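Local coordinates for cytolethal distending toxin protein B (Haemophilus ducreyi, PDB 1SR4) that forms the DNase I-like subunit of a bacterial genotoxin and probably acts as the nuclease that damages host-cell DNA, at residues D132-V137 / S171-G176; A109-S114 / S121-G126. All blocks are in the same frame, centred on the assembly; numbering follows the deposited sequence.

Interaction 1: D132-V137 / S171-G176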
# COMPACT_ATOMS: atom_id res chain seq x y z
N ASP B 132 2.83 4.13 25.45
CA ASP B 132 2.00 3.38 24.50
C ASP B 132 2.82 2.21 23.93
O ASP B 132 3.98 2.38 23.53
CB ASP B 132 1.53 4.29 23.37
CG ASP B 132 0.79 5.51 23.88
OD1 ASP B 132 -0.30 5.35 24.47
OD2 ASP B 132 1.32 6.62 23.69
N VAL B 133 2.20 1.03 23.89
CA VAL B 133 2.88 -0.16 23.40
C VAL B 133 2.14 -0.69 22.18
O VAL B 133 0.91 -0.81 22.21
CB VAL B 133 2.93 -1.24 24.50
CG1 VAL B 133 3.88 -2.37 24.09
CG2 VAL B 133 3.39 -0.60 25.81
N PHE B 134 2.90 -1.00 21.13
CA PHE B 134 2.33 -1.47 19.87
C PHE B 134 2.85 -2.84 19.45
O PHE B 134 4.04 -3.02 19.30
CB PHE B 134 2.67 -0.44 18.78
CG PHE B 134 2.23 0.97 19.11
CD1 PHE B 134 0.95 1.41 18.76
CD2 PHE B 134 3.10 1.85 19.75
CE1 PHE B 134 0.55 2.72 19.04
CE2 PHE B 134 2.71 3.17 20.03
CZ PHE B 134 1.43 3.61 19.67
N PHE B 135 1.94 -3.79 19.26
CA PHE B 135 2.32 -5.15 18.85
C PHE B 135 1.87 -5.52 17.44
O PHE B 135 0.83 -5.06 16.96
CB PHE B 135 1.69 -6.19 19.79
CG PHE B 135 2.21 -6.17 21.20
CD1 PHE B 135 3.26 -7.00 21.58
CD2 PHE B 135 1.63 -5.34 22.16
CE1 PHE B 135 3.73 -7.02 22.89
CE2 PHE B 135 2.08 -5.34 23.48
CZ PHE B 135 3.13 -6.18 23.85
N THR B 136 2.65 -6.38 16.80
CA THR B 136 2.31 -6.92 15.49
C THR B 136 2.07 -8.42 15.76
O THR B 136 2.84 -9.07 16.46
CB THR B 136 3.47 -6.75 14.44
OG1 THR B 136 3.08 -7.35 13.20
CG2 THR B 136 4.76 -7.44 14.91
N VAL B 137 0.97 -8.97 15.23
CA VAL B 137 0.67 -10.38 15.40
C VAL B 137 0.29 -11.04 14.09
O VAL B 137 -0.16 -10.38 13.14
CB VAL B 137 -0.52 -10.65 16.36
CG1 VAL B 137 -0.18 -10.19 17.75
CG2 VAL B 137 -1.79 -9.95 15.81
N SER B 171 -0.93 2.11 27.66
CA SER B 171 -2.00 1.80 26.73
C SER B 171 -1.29 0.85 25.75
O SER B 171 -0.11 1.03 25.47
CB SER B 171 -2.47 3.05 25.99
OG SER B 171 -3.32 3.84 26.80
N TRP B 172 -2.00 -0.16 25.25
CA TRP B 172 -1.39 -1.08 24.29
C TRP B 172 -2.37 -1.42 23.17
O TRP B 172 -3.58 -1.41 23.37
CB TRP B 172 -0.90 -2.38 24.97
CG TRP B 172 -1.87 -3.08 25.88
CD1 TRP B 172 -1.97 -2.92 27.23
CD2 TRP B 172 -2.81 -4.10 25.52
NE1 TRP B 172 -2.91 -3.79 27.74
CE2 TRP B 172 -3.44 -4.52 26.71
CE3 TRP B 172 -3.19 -4.69 24.31
CZ2 TRP B 172 -4.42 -5.52 26.73
CZ3 TRP B 172 -4.17 -5.69 24.33
CH2 TRP B 172 -4.77 -6.09 25.53
N MET B 173 -1.81 -1.69 21.99
CA MET B 173 -2.57 -1.99 20.78
C MET B 173 -1.94 -3.20 20.08
O MET B 173 -0.76 -3.20 19.79
CB MET B 173 -2.46 -0.77 19.87
CG MET B 173 -3.62 -0.52 18.98
SD MET B 173 -3.30 0.98 18.03
CE MET B 173 -4.34 0.68 16.71
N VAL B 174 -2.75 -4.22 19.81
CA VAL B 174 -2.29 -5.44 19.16
C VAL B 174 -2.87 -5.40 17.74
O VAL B 174 -4.08 -5.45 17.56
CB VAL B 174 -2.80 -6.68 19.92
CG1 VAL B 174 -2.31 -7.95 19.25
CG2 VAL B 174 -2.32 -6.61 21.36
N VAL B 175 -1.99 -5.29 16.74
CA VAL B 175 -2.40 -5.14 15.34
C VAL B 175 -1.82 -6.18 14.40
O VAL B 175 -0.62 -6.44 14.42
CB VAL B 175 -1.97 -3.76 14.82
CG1 VAL B 175 -2.57 -3.50 13.44
CG2 VAL B 175 -2.37 -2.68 15.83
N GLY B 176 -2.65 -6.76 13.55
CA GLY B 176 -2.11 -7.73 12.63
C GLY B 176 -3.13 -8.64 11.99
O GLY B 176 -4.30 -8.30 11.88

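Interaction 2: A109-S114 / S121-G126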
# COMPACT_ATOMS: atom_id res chain seq x y z
N ALA B 109 11.31 -3.13 23.90
CA ALA B 109 10.62 -4.11 23.07
C ALA B 109 10.02 -5.15 24.00
O ALA B 109 10.49 -5.31 25.14
CB ALA B 109 11.58 -4.76 22.10
N PHE B 110 8.99 -5.85 23.53
CA PHE B 110 8.29 -6.88 24.29
C PHE B 110 7.97 -8.04 23.36
O PHE B 110 7.56 -7.83 22.23
CB PHE B 110 6.94 -6.37 24.79
CG PHE B 110 7.01 -5.35 25.89
CD1 PHE B 110 7.10 -5.75 27.21
CD2 PHE B 110 6.94 -3.99 25.60
CE1 PHE B 110 7.09 -4.80 28.25
CE2 PHE B 110 6.93 -3.04 26.63
CZ PHE B 110 7.01 -3.45 27.96
N ILE B 111 8.16 -9.27 23.84
CA ILE B 111 7.80 -10.45 23.07
C ILE B 111 6.86 -11.21 24.00
O ILE B 111 7.22 -11.49 25.14
CB ILE B 111 9.02 -11.36 22.73
CG1 ILE B 111 9.88 -10.73 21.63
CG2 ILE B 111 8.54 -12.71 22.25
CD1 ILE B 111 10.81 -9.64 22.11
N VAL B 112 5.66 -11.51 23.54
CA VAL B 112 4.70 -12.23 24.38
C VAL B 112 4.18 -13.45 23.64
O VAL B 112 3.69 -13.35 22.50
CB VAL B 112 3.52 -11.33 24.78
CG1 VAL B 112 2.58 -12.07 25.72
CG2 VAL B 112 4.04 -10.08 25.47
N HIS B 113 4.30 -14.62 24.28
CA HIS B 113 3.84 -15.87 23.69
C HIS B 113 2.41 -16.17 24.08
O HIS B 113 1.91 -15.64 25.07
CB HIS B 113 4.73 -17.03 24.13
CG HIS B 113 6.13 -16.95 23.61
ND1 HIS B 113 7.12 -16.21 24.23
CD2 HIS B 113 6.70 -17.48 22.50
CE1 HIS B 113 8.23 -16.28 23.51
NE2 HIS B 113 8.00 -17.04 22.46
N SER B 114 1.76 -17.02 23.29
CA SER B 114 0.40 -17.45 23.59
C SER B 114 0.60 -18.73 24.42
O SER B 114 1.73 -19.07 24.76
CB SER B 114 -0.34 -17.76 22.30
OG SER B 114 0.41 -18.63 21.47
N SER B 121 2.84 -21.76 16.83
CA SER B 121 2.27 -20.44 16.83
C SER B 121 3.39 -19.41 16.92
O SER B 121 4.52 -19.72 17.33
CB SER B 121 1.30 -20.27 18.00
OG SER B 121 1.96 -20.39 19.24
N ARG B 122 3.07 -18.19 16.53
CA ARG B 122 4.02 -17.07 16.53
C ARG B 122 3.69 -16.10 17.68
O ARG B 122 2.51 -15.82 17.96
CB ARG B 122 3.94 -16.32 15.20
CG ARG B 122 4.34 -17.17 13.98
CD ARG B 122 3.84 -16.53 12.69
NE ARG B 122 2.41 -16.74 12.45
CZ ARG B 122 1.88 -17.88 11.99
NH1 ARG B 122 2.66 -18.91 11.71
NH2 ARG B 122 0.57 -17.97 11.79
N PRO B 123 4.72 -15.56 18.35
CA PRO B 123 4.49 -14.64 19.45
C PRO B 123 4.12 -13.24 18.98
O PRO B 123 4.31 -12.90 17.80
CB PRO B 123 5.83 -14.64 20.19
CG PRO B 123 6.81 -14.73 19.04
CD PRO B 123 6.17 -15.80 18.15
N ALA B 124 3.60 -12.43 19.88
CA ALA B 124 3.29 -11.05 19.52
C ALA B 124 4.63 -10.34 19.75
O ALA B 124 5.33 -10.64 20.74
CB ALA B 124 2.22 -10.48 20.45
N VAL B 125 5.00 -9.44 18.85
CA VAL B 125 6.26 -8.70 18.98
C VAL B 125 5.85 -7.23 19.03
O VAL B 125 5.05 -6.78 18.21
CB VAL B 125 7.18 -8.97 17.77
CG1 VAL B 125 8.48 -8.15 17.88
CG2 VAL B 125 7.51 -10.46 17.70
N GLY B 126 6.38 -6.49 19.99
CA GLY B 126 5.97 -5.10 20.10
C GLY B 126 7.00 -4.11 20.61
O GLY B 126 8.06 -4.49 21.13
O HOH W 1 0.60 -17.06 19.33

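Interaction 1: D132-V137 / S171-G176
V137 and V174 make the tightest side-chain meeting between D132-V137 and S171-G176. Their CG1 methyls touch at 3.4 Å, closer than usual for two carbons, with the two side chains crossing at about a right angle. V137 CG1 reaches there because it stands anti to the carbonyl carbon (chi1 -64°), which pushes CG2 into the crowded position between N and C, near G176 CA. G176 has no side chain, so its CA can come to 3.3 Å from V137 O. Beside this valine pair, the F135 ring leans on V174 CG2 at an oblique angle, and M173 O lies at the ring edge, in its plane. The backbones form a parallel ladder in which V133 and F135 each use both N and O. Its straightest rung, F135 N to M173 O, measures 2.8 Å with 175° at the hydrogen. The last, V137 N to V175 O, lengthens to 3.1 Å, its donor above the carbonyl plane. This is a beta-alpha-beta crossover: helix 147-159 connects the two strands and covers the V133, F135, W172 and V174 face, while W172 NE1 hydrogen-bonds N159. The other face packs on strand 7-11 of the second sheet, in keeping with the DNase I-like sandwich. Away from the valine pair the side chains meet at ordinary distances. The extended M173 chain passes obliquely by the F134 ring, CB to CD1 at 4.2 Å, and brings SD to the ring edge 5.5 Å from its centroid, a Met-aromatic contact. F134 also meets F5 edge-to-face. At the starting end D132 OD1 approaches S171 CB at 3.5 Å but makes no hydrogen bond to S171, whose OG is instead bound to the backbone N of A223.

Interaction 2: A109-S114 / S121-G126
Four backbone hydrogen bonds hold A109-S114 to S121-G126. F110 and G126 exchange one pair, V112 and A124 the other, so I111 and V125 face each other as the non-hydrogen-bonded pair between them. The shortest of the four runs from A124 N to V112 O, 2.8 Å, with the donor in the carbonyl plane; F110 N, by contrast, meets G126 O from above its plane.

The apolar contact centres on P123. Its CB lies over one face of the H113 imidazole, 4.0 Å from the centroid and offset toward the rim, a CH-pi contact in which the two side chains run alongside each other. The same CB touches I111 CG2 at 3.9 Å, the methyl being anti to the backbone N, and V112 O at 3.4 Å. One proline carbon thus touches isoleucine, histidine and a carbonyl at once.

Polar groups take over beyond the strands. S114 OG and S121 OG come tip to tip, 3.2 Å apart, and a water accepts from S114 OG and donates to R122 O. R122 points its CB away from 109-114, and its NH2 makes a salt bridge with D11 of the cytolethal distending toxin protein C chain.

Together these contacts build an antiparallel beta hairpin, with strand 108-112 at the margin of one sheet of the DNase I-like sandwich.

Going from the N terminus, interaction 2 comes first: strand 108-112 runs out, the loop from 113 to 123 turns the chain, and strand 124-129 returns beside the first. That strand then turns directly into strand 132-138, which opens interaction 1; that contact closes only after 33 residues that include helix 147-159. The two therefore follow in series, neither nested nor crossed. They join side by side through V125 and T136, with T136 N 2.8 Å from V125 O, a probable hydrogen bond, and through A124 CB against V137 CG1. Four consecutive strands of one sheet result, and I154 of the helix packs on side chains from both contacts.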